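KLLA0E02245p (Kluyveromyces lactis, PDB 4GPS) removes the NAD cap from the 5' end of NAD-capped RNAs, has wider RNA-decapping activity, and degrades RNA as a metal-dependent 5'-3' exoribonuclease. Local coordinates at residues K65-V70 with K364-N369; S123-K128 with D132-I137; E259-I264 with D289-I294. All coordinates share one frame; numbering follows the deposited sequence.

Contact 1: K65-V70 with K364-N369; sequences KKFPHV and KFYKFN
Tyr366 meets Phe67 and His69 from an uncommon backbone setting: it opens a run of three residues, through Phe368, that all have positive phi with left-handed backbone angles. The contact is an aromatic cluster of Phe67, His69 and Tyr366, joining the loop after strand 60-63 to the loop before helix 370-393. No hydrogen bond crosses it, and the three rings account for most of the 159 Å² buried. The Tyr366 and His69 rings make an edge-to-face (T-shaped) pair, with planes at 88° and centroids 5.2 Å apart, and the edge of Tyr366 is directed at the imidazole face. Its closest approach is Tyr366 CE2 to His69 NE2, 3.7 Å. Phe67 lies obliquely to Tyr366, its CZ over one face of the tyrosine near the rim, while Tyr366 OH comes to the edge of the Phe67 ring, 3.8 Å from CE2. With CG of Tyr366 beside the backbone N and anti to the carbonyl carbon (chi1 -57°), the ring extends toward the 65-70 loop. Helix 370-393 backs the cluster: Trp376 packs edge-to-face with Phe67, and Val372 touches Tyr366. Asn369, the N-cap residue of this helix, also ties the two loops together, since its ND2 binds the carbonyl oxygens of Val72 and Tyr74. The imidazole is fixed in its rotation by a nearly straight bond, 168° at the hydrogen, from His69 ND1 to Val70 O at 3.1 Å.

Contact 2: S123-K128 with D132-I137; sequences SKWENK and DSFIGI
Trp125 packs on Phe134 and Ile135, and Lys128, the first residue of helix 128-131, meets Asp132 just past its end, in two loops joined by that short helix at the surface of the PD-(D/E)XK nuclease fold; a type II beta turn from Phe134 to Ile137 leads the chain away. The apolar part is built on the indole. Its six-membered ring and the Phe134 ring are nearly parallel, 16° between planes, but slid so far apart (centroids 5.4 Å) that they barely overlap; contact is made at the rims, Trp125 CZ3 to Phe134 CD1 at 3.4 Å. Further along the indole, Ile135 CG1 lies 3.8 Å from Trp125 CZ2. The torsion chi1 of -62° sets the indole beside its own backbone N, directed at the 132-137 loop; Tyr119 of the preceding helix 114-122 also stacks on it. Replacing Trp125 with an alanine is likely to open a gap beside Ile135 CG1 and Phe134 CD1 and to leave Tyr119 without its stacking partner. Phe134 itself is buried against Leu245 and Leu246 of helix 233-246, the helix that supplies the metal ligand Glu243. The electrostatic part is slight: Lys128 NZ stands 6.3 Å from Asp132 OD1, too far for a salt bridge. The one hydrogen bond is between backbones, an i to i+4 helical bond in which Asp132 N donates to Lys128 O at 2.8 Å, bent to 148° at the hydrogen.

Contact 3: E259-I264 with D289-I294; sequences ELYYSI and DTYTEI
The metal-binding core of the PD-(D/E)XK nuclease fold holds this buried contact, in which Tyr261 and Ser263 of strand 259-268 meet Tyr291 of strand 290-297. The strands are not direct neighbours: strand 273-285 runs between them, antiparallel to both, and the nearest CA atoms, those of Ser263 and Tyr291, are 9.5 Å apart. Side chains therefore bridge the gap over the middle strand. Tyr261 OH donates to Tyr291 OH at 3.0 Å. The two side chains cross at about a right angle, and Tyr291 OH arrives at the edge of the Tyr261 ring, near its plane and 3.4 Å from Tyr261 CE2. Carbons also touch beside it, Tyr261 CE2 to Tyr291 CE1 at 3.6 Å. An extended first torsion, CG anti to the backbone N (chi1 -176°), carries the Tyr261 ring toward the other strand. Ser263 flanks the Tyr291 ring across from the CE1 that meets Tyr261, Ser263 OG to Tyr291 CE2 at 3.9 Å. The buried polar ends converge on Glu88: its OE2 is hydrogen-bonded to both Tyr291 OH and Ser263 OG, so two hydroxyls grip one carboxylate oxygen. Two residues beyond Tyr291 comes the metal ligand Glu293, followed by the metal-binding Ile294, whose N bonds Asp282 OD2. Strand 86-95, bearing Glu88, pairs with the outer side of strand 259-268, while on the far side strand 325-331 pairs in parallel with strand 290-297.

Overall arrangement
Contact 3 lies closest to the catalytic centre: 289-294 includes the metal-binding Glu293 and Ile294, and the Tyr261 side chain is about 6 Å from that of Glu280, probably a substrate-binding residue. Contact 2 is at the periphery, its centre 24 Å from that of contact 3, although the Phe134 side chain is only about 9 Å from that of Ile294. Contact 1 is remote from both, centres 31 Å from contact 3 and 42 Å from contact 2, and lies across the chain's centre from contact 3. Along the chain, contact 1 closes a loop that encloses the other two, which follow in series.

Contact 1: K65-V70 with K364-N369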
loop_
_atom_site.group_PDB
_atom_site.type_symbol
_atom_site.label_atom_id
_atom_site.label_comp_id
_atom_site.label_asym_id
_atom_site.label_seq_id
_atom_site.Cartn_x
_atom_site.Cartn_y
_atom_site.Cartn_z
ATOM N N LYS A 65 -3.972 -22.303 3.390
ATOM C CA LYS A 65 -4.167 -22.041 4.821
ATOM C C LYS A 65 -3.061 -22.559 5.732
ATOM O O LYS A 65 -2.897 -22.078 6.857
ATOM C CB LYS A 65 -5.496 -22.609 5.330
ATOM C CG LYS A 65 -5.886 -22.040 6.717
ATOM C CD LYS A 65 -7.188 -22.641 7.287
ATOM C CE LYS A 65 -8.388 -22.493 6.325
ATOM N NZ LYS A 65 -9.677 -23.084 6.808
ATOM N N LYS A 66 -2.306 -23.536 5.264
ATOM C CA LYS A 66 -1.249 -24.067 6.086
ATOM C C LYS A 66 0.102 -23.521 5.673
ATOM O O LYS A 66 1.110 -24.206 5.762
ATOM C CB LYS A 66 -1.279 -25.595 6.033
ATOM C CG LYS A 66 -2.514 -26.178 6.740
ATOM C CD LYS A 66 -2.425 -27.682 6.982
ATOM C CE LYS A 66 -2.526 -28.463 5.679
ATOM N NZ LYS A 66 -1.458 -28.103 4.683
ATOM N N PHE A 67 0.104 -22.277 5.216
ATOM C CA PHE A 67 1.321 -21.609 4.787
ATOM C C PHE A 67 2.278 -21.484 5.970
ATOM O O PHE A 67 1.881 -21.176 7.090
ATOM C CB PHE A 67 0.996 -20.219 4.203
ATOM C CG PHE A 67 0.560 -19.208 5.221
ATOM C CD1 PHE A 67 1.483 -18.349 5.810
ATOM C CD2 PHE A 67 -0.771 -19.133 5.623
ATOM C CE1 PHE A 67 1.087 -17.428 6.790
ATOM C CE2 PHE A 67 -1.185 -18.212 6.605
ATOM C CZ PHE A 67 -0.248 -17.358 7.189
ATOM N N PRO A 68 3.560 -21.734 5.732
ATOM C CA PRO A 68 4.583 -21.651 6.789
ATOM C C PRO A 68 4.642 -20.254 7.421
ATOM O O PRO A 68 4.854 -19.261 6.714
ATOM C CB PRO A 68 5.883 -21.977 6.051
ATOM C CG PRO A 68 5.416 -22.804 4.840
ATOM C CD PRO A 68 4.141 -22.099 4.427
ATOM N N HIS A 69 4.464 -20.179 8.737
ATOM C CA HIS A 69 4.514 -18.900 9.398
ATOM C C HIS A 69 4.907 -18.928 10.849
ATOM O O HIS A 69 4.594 -19.858 11.593
ATOM C CB HIS A 69 3.185 -18.177 9.267
ATOM C CG HIS A 69 2.037 -18.871 9.923
ATOM N ND1 HIS A 69 1.734 -18.704 11.259
ATOM C CD2 HIS A 69 1.066 -19.670 9.414
ATOM C CE1 HIS A 69 0.622 -19.362 11.544
ATOM N NE2 HIS A 69 0.194 -19.956 10.441
ATOM N N VAL A 70 5.612 -17.872 11.229
ATOM C CA VAL A 70 6.094 -17.644 12.571
ATOM C C VAL A 70 4.918 -17.597 13.566
ATOM O O VAL A 70 3.767 -17.317 13.200
ATOM C CB VAL A 70 6.853 -16.318 12.571
ATOM C CG1 VAL A 70 6.795 -15.707 13.885
ATOM C CG2 VAL A 70 8.293 -16.539 12.154
ATOM N N LYS A 364 -8.281 -13.817 16.549
ATOM C CA LYS A 364 -8.424 -14.759 15.443
ATOM C C LYS A 364 -7.437 -14.606 14.259
ATOM O O LYS A 364 -6.595 -15.492 14.045
ATOM C CB LYS A 364 -9.875 -14.706 14.939
ATOM C CG LYS A 364 -10.374 -15.990 14.303
ATOM C CD LYS A 364 -10.277 -17.190 15.255
ATOM C CE LYS A 364 -10.638 -18.496 14.529
ATOM N NZ LYS A 364 -10.441 -19.733 15.346
ATOM N N PHE A 365 -7.530 -13.503 13.511
ATOM C CA PHE A 365 -6.686 -13.213 12.328
ATOM C C PHE A 365 -5.166 -13.141 12.528
ATOM O O PHE A 365 -4.534 -12.113 12.261
ATOM C CB PHE A 365 -7.160 -11.899 11.674
ATOM C CG PHE A 365 -8.610 -11.864 11.470
ATOM C CD1 PHE A 365 -9.458 -11.511 12.528
ATOM C CD2 PHE A 365 -9.164 -12.359 10.284
ATOM C CE1 PHE A 365 -10.849 -11.659 12.420
ATOM C CE2 PHE A 365 -10.549 -12.519 10.150
ATOM C CZ PHE A 365 -11.406 -12.171 11.225
ATOM N N TYR A 366 -4.590 -14.240 12.986
ATOM C CA TYR A 366 -3.168 -14.319 13.235
ATOM C C TYR A 366 -2.721 -13.160 14.093
ATOM O O TYR A 366 -1.575 -12.742 14.014
ATOM C CB TYR A 366 -2.406 -14.330 11.908
ATOM C CG TYR A 366 -2.850 -15.466 11.049
ATOM C CD1 TYR A 366 -3.877 -15.305 10.130
ATOM C CD2 TYR A 366 -2.302 -16.733 11.208
ATOM C CE1 TYR A 366 -4.358 -16.382 9.378
ATOM C CE2 TYR A 366 -2.777 -17.834 10.465
ATOM C CZ TYR A 366 -3.803 -17.654 9.550
ATOM O OH TYR A 366 -4.280 -18.735 8.815
ATOM N N LYS A 367 -3.632 -12.661 14.926
ATOM C CA LYS A 367 -3.365 -11.507 15.793
ATOM C C LYS A 367 -2.714 -10.323 15.042
ATOM O O LYS A 367 -1.937 -9.555 15.624
ATOM C CB LYS A 367 -2.497 -11.916 16.976
ATOM C CG LYS A 367 -3.145 -12.940 17.877
ATOM C CD LYS A 367 -2.325 -13.156 19.126
ATOM C CE LYS A 367 -3.108 -13.899 20.202
ATOM N NZ LYS A 367 -2.439 -13.748 21.530
ATOM N N PHE A 368 -3.051 -10.178 13.754
ATOM C CA PHE A 368 -2.535 -9.084 12.919
ATOM C C PHE A 368 -1.025 -8.857 13.126
ATOM O O PHE A 368 -0.536 -7.726 13.260
ATOM C CB PHE A 368 -3.294 -7.779 13.214
ATOM C CG PHE A 368 -4.791 -7.925 13.225
ATOM C CD1 PHE A 368 -5.474 -8.178 14.421
ATOM C CD2 PHE A 368 -5.524 -7.825 12.043
ATOM C CE1 PHE A 368 -6.864 -8.330 14.438
ATOM C CE2 PHE A 368 -6.907 -7.975 12.046
ATOM C CZ PHE A 368 -7.580 -8.230 13.254
ATOM N N ASN A 369 -0.275 -9.945 13.141
ATOM C CA ASN A 369 1.155 -9.839 13.341
ATOM C C ASN A 369 1.855 -9.502 12.008
ATOM O O ASN A 369 1.767 -10.274 11.049
ATOM C CB ASN A 369 1.682 -11.172 13.902
ATOM C CG ASN A 369 3.092 -11.062 14.450
ATOM O OD1 ASN A 369 3.999 -10.523 13.804
ATOM N ND2 ASN A 369 3.289 -11.590 15.645
#

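Contact 2: S123-K128 with D132-I137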
loop_
_atom_site.group_PDB
_atom_site.type_symbol
_atom_site.label_atom_id
_atom_site.label_comp_id
_atom_site.label_asym_id
_atom_site.label_seq_id
_atom_site.Cartn_x
_atom_site.Cartn_y
_atom_site.Cartn_z
ATOM N N SER A 123 8.596 19.012 16.884
ATOM C CA SER A 123 7.580 18.435 17.752
ATOM C C SER A 123 6.783 19.577 18.441
ATOM O O SER A 123 6.196 19.400 19.507
ATOM C CB SER A 123 8.227 17.486 18.779
ATOM O OG SER A 123 8.653 16.272 18.167
ATOM N N LYS A 124 6.764 20.750 17.813
ATOM C CA LYS A 124 6.042 21.907 18.339
ATOM C C LYS A 124 5.723 22.928 17.264
ATOM O O LYS A 124 6.454 23.066 16.299
ATOM C CB LYS A 124 6.835 22.570 19.471
ATOM C CG LYS A 124 6.335 22.079 20.828
ATOM C CD LYS A 124 7.263 22.381 22.017
ATOM C CE LYS A 124 6.688 21.759 23.312
ATOM N NZ LYS A 124 7.696 21.688 24.411
ATOM N N TRP A 125 4.614 23.634 17.431
ATOM C CA TRP A 125 4.214 24.646 16.461
ATOM C C TRP A 125 5.037 25.928 16.617
ATOM O O TRP A 125 5.443 26.265 17.730
ATOM C CB TRP A 125 2.729 24.983 16.649
ATOM C CG TRP A 125 1.823 23.835 16.418
ATOM C CD1 TRP A 125 1.226 23.057 17.364
ATOM C CD2 TRP A 125 1.473 23.275 15.152
ATOM N NE1 TRP A 125 0.532 22.033 16.765
ATOM C CE2 TRP A 125 0.665 22.143 15.405
ATOM C CE3 TRP A 125 1.762 23.617 13.822
ATOM C CZ2 TRP A 125 0.142 21.349 14.371
ATOM C CZ3 TRP A 125 1.235 22.826 12.793
ATOM C CH2 TRP A 125 0.435 21.706 13.081
ATOM N N GLU A 126 5.285 26.638 15.518
ATOM C CA GLU A 126 6.028 27.905 15.570
ATOM C C GLU A 126 5.373 28.855 16.579
ATOM O O GLU A 126 6.052 29.440 17.421
ATOM C CB GLU A 126 6.020 28.591 14.212
ATOM C CG GLU A 126 6.717 27.830 13.124
ATOM C CD GLU A 126 6.294 28.299 11.742
ATOM O OE1 GLU A 126 6.436 29.509 11.457
ATOM O OE2 GLU A 126 5.816 27.456 10.951
ATOM N N ASN A 127 4.050 28.995 16.473
ATOM C CA ASN A 127 3.250 29.855 17.350
ATOM C C ASN A 127 1.745 29.541 17.272
ATOM O O ASN A 127 1.327 28.695 16.491
ATOM C CB ASN A 127 3.472 31.314 16.975
ATOM C CG ASN A 127 3.328 31.551 15.493
ATOM O OD1 ASN A 127 4.319 31.769 14.788
ATOM N ND2 ASN A 127 2.092 31.491 15.003
ATOM N N LYS A 128 0.948 30.240 18.080
ATOM C CA LYS A 128 -0.502 30.054 18.120
ATOM C C LYS A 128 -1.179 30.269 16.778
ATOM O O LYS A 128 -2.077 29.515 16.414
ATOM C CB LYS A 128 -1.162 31.002 19.142
ATOM C CG LYS A 128 -1.153 30.540 20.597
ATOM C CD LYS A 128 -2.221 29.487 20.902
ATOM C CE LYS A 128 -1.642 28.068 20.983
ATOM N NZ LYS A 128 -0.551 27.918 21.994
ATOM N N ASP A 132 -3.249 27.339 15.095
ATOM C CA ASP A 132 -4.688 27.468 14.951
ATOM C C ASP A 132 -5.155 27.338 13.511
ATOM O O ASP A 132 -6.362 27.336 13.260
ATOM C CB ASP A 132 -5.187 28.777 15.560
ATOM C CG ASP A 132 -5.115 28.782 17.072
ATOM O OD1 ASP A 132 -5.098 27.689 17.696
ATOM O OD2 ASP A 132 -5.090 29.898 17.634
ATOM N N SER A 133 -4.199 27.222 12.580
ATOM C CA SER A 133 -4.480 27.034 11.150
ATOM C C SER A 133 -4.605 25.542 10.820
ATOM O O SER A 133 -4.875 25.177 9.677
ATOM C CB SER A 133 -3.349 27.583 10.302
ATOM O OG SER A 133 -2.742 28.662 10.962
ATOM N N PHE A 134 -4.361 24.690 11.811
ATOM C CA PHE A 134 -4.452 23.249 11.640
ATOM C C PHE A 134 -5.260 22.608 12.769
ATOM O O PHE A 134 -6.305 21.990 12.542
ATOM C CB PHE A 134 -3.053 22.631 11.597
ATOM C CG PHE A 134 -2.198 23.141 10.474
ATOM C CD1 PHE A 134 -1.184 24.051 10.716
ATOM C CD2 PHE A 134 -2.400 22.693 9.162
ATOM C CE1 PHE A 134 -0.381 24.501 9.666
ATOM C CE2 PHE A 134 -1.593 23.148 8.100
ATOM C CZ PHE A 134 -0.591 24.043 8.352
ATOM N N ILE A 135 -4.783 22.766 13.993
ATOM C CA ILE A 135 -5.471 22.182 15.134
ATOM C C ILE A 135 -6.778 22.932 15.476
ATOM O O ILE A 135 -6.777 24.127 15.816
ATOM C CB ILE A 135 -4.527 22.166 16.350
ATOM C CG1 ILE A 135 -3.253 21.373 16.010
ATOM C CG2 ILE A 135 -5.242 21.564 17.557
ATOM C CD1 ILE A 135 -3.521 19.886 15.671
ATOM N N GLY A 136 -7.897 22.231 15.376
ATOM C CA GLY A 136 -9.178 22.847 15.692
ATOM C C GLY A 136 -10.071 23.016 14.475
ATOM O O GLY A 136 -11.258 23.318 14.582
ATOM N N ILE A 137 -9.485 22.804 13.311
ATOM C CA ILE A 137 -10.186 22.931 12.059
ATOM C C ILE A 137 -11.097 21.746 11.828
ATOM O O ILE A 137 -10.716 20.591 12.024
ATOM C CB ILE A 137 -9.162 23.100 10.943
ATOM C CG1 ILE A 137 -8.601 24.518 11.057
ATOM C CG2 ILE A 137 -9.776 22.820 9.571
ATOM C CD1 ILE A 137 -7.607 24.866 9.999
#

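Contact 3: E259-I264 with D289-I294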
loop_
_atom_site.group_PDB
_atom_site.type_symbol
_atom_site.label_atom_id
_atom_site.label_comp_id
_atom_site.label_asym_id
_atom_site.label_seq_id
_atom_site.Cartn_x
_atom_site.Cartn_y
_atom_site.Cartn_z
ATOM N N GLU A 259 -4.374 17.124 -9.834
ATOM C CA GLU A 259 -3.121 16.449 -10.185
ATOM C C GLU A 259 -2.764 15.327 -9.189
ATOM O O GLU A 259 -3.050 15.421 -7.997
ATOM C CB GLU A 259 -2.013 17.505 -10.224
ATOM C CG GLU A 259 -0.681 17.068 -10.783
ATOM C CD GLU A 259 0.287 18.247 -10.944
ATOM O OE1 GLU A 259 1.469 18.026 -11.298
ATOM O OE2 GLU A 259 -0.133 19.403 -10.724
ATOM N N LEU A 260 -2.138 14.268 -9.692
ATOM C CA LEU A 260 -1.732 13.134 -8.867
ATOM C C LEU A 260 -0.238 12.841 -9.036
ATOM O O LEU A 260 0.352 13.108 -10.087
ATOM C CB LEU A 260 -2.560 11.910 -9.250
ATOM C CG LEU A 260 -4.061 12.123 -9.019
ATOM C CD1 LEU A 260 -4.860 11.129 -9.820
ATOM C CD2 LEU A 260 -4.367 12.014 -7.530
ATOM N N TYR A 261 0.379 12.297 -8.001
ATOM C CA TYR A 261 1.800 11.997 -8.065
ATOM C C TYR A 261 2.075 10.514 -7.738
ATOM O O TYR A 261 1.531 9.955 -6.787
ATOM C CB TYR A 261 2.557 12.918 -7.116
ATOM C CG TYR A 261 4.052 12.746 -7.181
ATOM C CD1 TYR A 261 4.816 13.387 -8.163
ATOM C CD2 TYR A 261 4.711 11.917 -6.267
ATOM C CE1 TYR A 261 6.190 13.206 -8.226
ATOM C CE2 TYR A 261 6.081 11.732 -6.323
ATOM C CZ TYR A 261 6.814 12.370 -7.296
ATOM O OH TYR A 261 8.164 12.143 -7.339
ATOM N N TYR A 262 2.923 9.882 -8.541
ATOM C CA TYR A 262 3.220 8.471 -8.380
ATOM C C TYR A 262 4.708 8.138 -8.338
ATOM O O TYR A 262 5.529 8.686 -9.099
ATOM C CB TYR A 262 2.618 7.694 -9.538
ATOM C CG TYR A 262 1.137 7.817 -9.698
ATOM C CD1 TYR A 262 0.256 7.091 -8.881
ATOM C CD2 TYR A 262 0.601 8.613 -10.709
ATOM C CE1 TYR A 262 -1.127 7.145 -9.077
ATOM C CE2 TYR A 262 -0.780 8.679 -10.920
ATOM C CZ TYR A 262 -1.636 7.935 -10.103
ATOM O OH TYR A 262 -2.983 7.941 -10.362
ATOM N N SER A 263 5.044 7.206 -7.457
ATOM C CA SER A 263 6.409 6.748 -7.331
ATOM C C SER A 263 6.364 5.323 -7.850
ATOM O O SER A 263 5.494 4.557 -7.468
ATOM C CB SER A 263 6.837 6.751 -5.871
ATOM O OG SER A 263 8.111 6.149 -5.686
ATOM N N ILE A 264 7.269 4.982 -8.755
ATOM C CA ILE A 264 7.316 3.639 -9.279
ATOM C C ILE A 264 8.516 2.995 -8.604
ATOM O O ILE A 264 9.638 3.452 -8.800
ATOM C CB ILE A 264 7.485 3.623 -10.795
ATOM C CG1 ILE A 264 6.153 3.865 -11.516
ATOM C CG2 ILE A 264 7.799 2.208 -11.224
ATOM C CD1 ILE A 264 5.399 5.026 -11.160
ATOM N N ASP A 289 13.241 15.514 2.824
ATOM C CA ASP A 289 13.228 14.882 1.501
ATOM C C ASP A 289 12.708 13.441 1.577
ATOM O O ASP A 289 13.263 12.506 0.993
ATOM C CB ASP A 289 14.618 14.891 0.868
ATOM C CG ASP A 289 14.565 14.528 -0.597
ATOM O OD1 ASP A 289 13.627 15.008 -1.276
ATOM O OD2 ASP A 289 15.442 13.774 -1.068
ATOM N N THR A 290 11.610 13.288 2.296
ATOM C CA THR A 290 11.020 11.999 2.540
ATOM C C THR A 290 9.536 12.005 2.195
ATOM O O THR A 290 8.774 12.872 2.637
ATOM C CB THR A 290 11.217 11.652 4.044
ATOM O OG1 THR A 290 12.625 11.534 4.323
ATOM C CG2 THR A 290 10.476 10.368 4.429
ATOM N N TYR A 291 9.121 11.051 1.383
ATOM C CA TYR A 291 7.702 10.968 1.082
ATOM C C TYR A 291 6.960 10.841 2.416
ATOM O O TYR A 291 7.442 10.186 3.342
ATOM C CB TYR A 291 7.420 9.743 0.218
ATOM C CG TYR A 291 7.881 9.903 -1.195
ATOM C CD1 TYR A 291 7.523 11.040 -1.933
ATOM C CD2 TYR A 291 8.620 8.896 -1.824
ATOM C CE1 TYR A 291 7.884 11.173 -3.273
ATOM C CE2 TYR A 291 8.984 9.012 -3.163
ATOM C CZ TYR A 291 8.613 10.146 -3.884
ATOM O OH TYR A 291 8.933 10.216 -5.211
ATOM N N THR A 292 5.795 11.472 2.499
ATOM C CA THR A 292 4.970 11.474 3.708
ATOM C C THR A 292 3.509 11.151 3.315
ATOM O O THR A 292 2.858 11.908 2.587
ATOM C CB THR A 292 5.073 12.858 4.386
ATOM O OG1 THR A 292 6.448 13.086 4.731
ATOM C CG2 THR A 292 4.171 12.942 5.658
ATOM N N GLU A 293 3.028 9.997 3.773
ATOM C CA GLU A 293 1.686 9.517 3.473
ATOM C C GLU A 293 0.779 9.940 4.631
ATOM O O GLU A 293 1.045 9.648 5.806
ATOM C CB GLU A 293 1.702 7.990 3.294
ATOM C CG GLU A 293 2.866 7.527 2.415
ATOM C CD GLU A 293 2.554 6.303 1.588
ATOM O OE1 GLU A 293 1.494 6.293 0.937
ATOM O OE2 GLU A 293 3.368 5.358 1.572
ATOM N N ILE A 294 -0.274 10.656 4.262
ATOM C CA ILE A 294 -1.244 11.230 5.170
ATOM C C ILE A 294 -2.463 10.327 5.414
ATOM O O ILE A 294 -3.102 9.842 4.475
ATOM C CB ILE A 294 -1.678 12.593 4.595
ATOM C CG1 ILE A 294 -0.414 13.447 4.418
ATOM C CG2 ILE A 294 -2.754 13.265 5.481
ATOM C CD1 ILE A 294 -0.665 14.787 3.833
#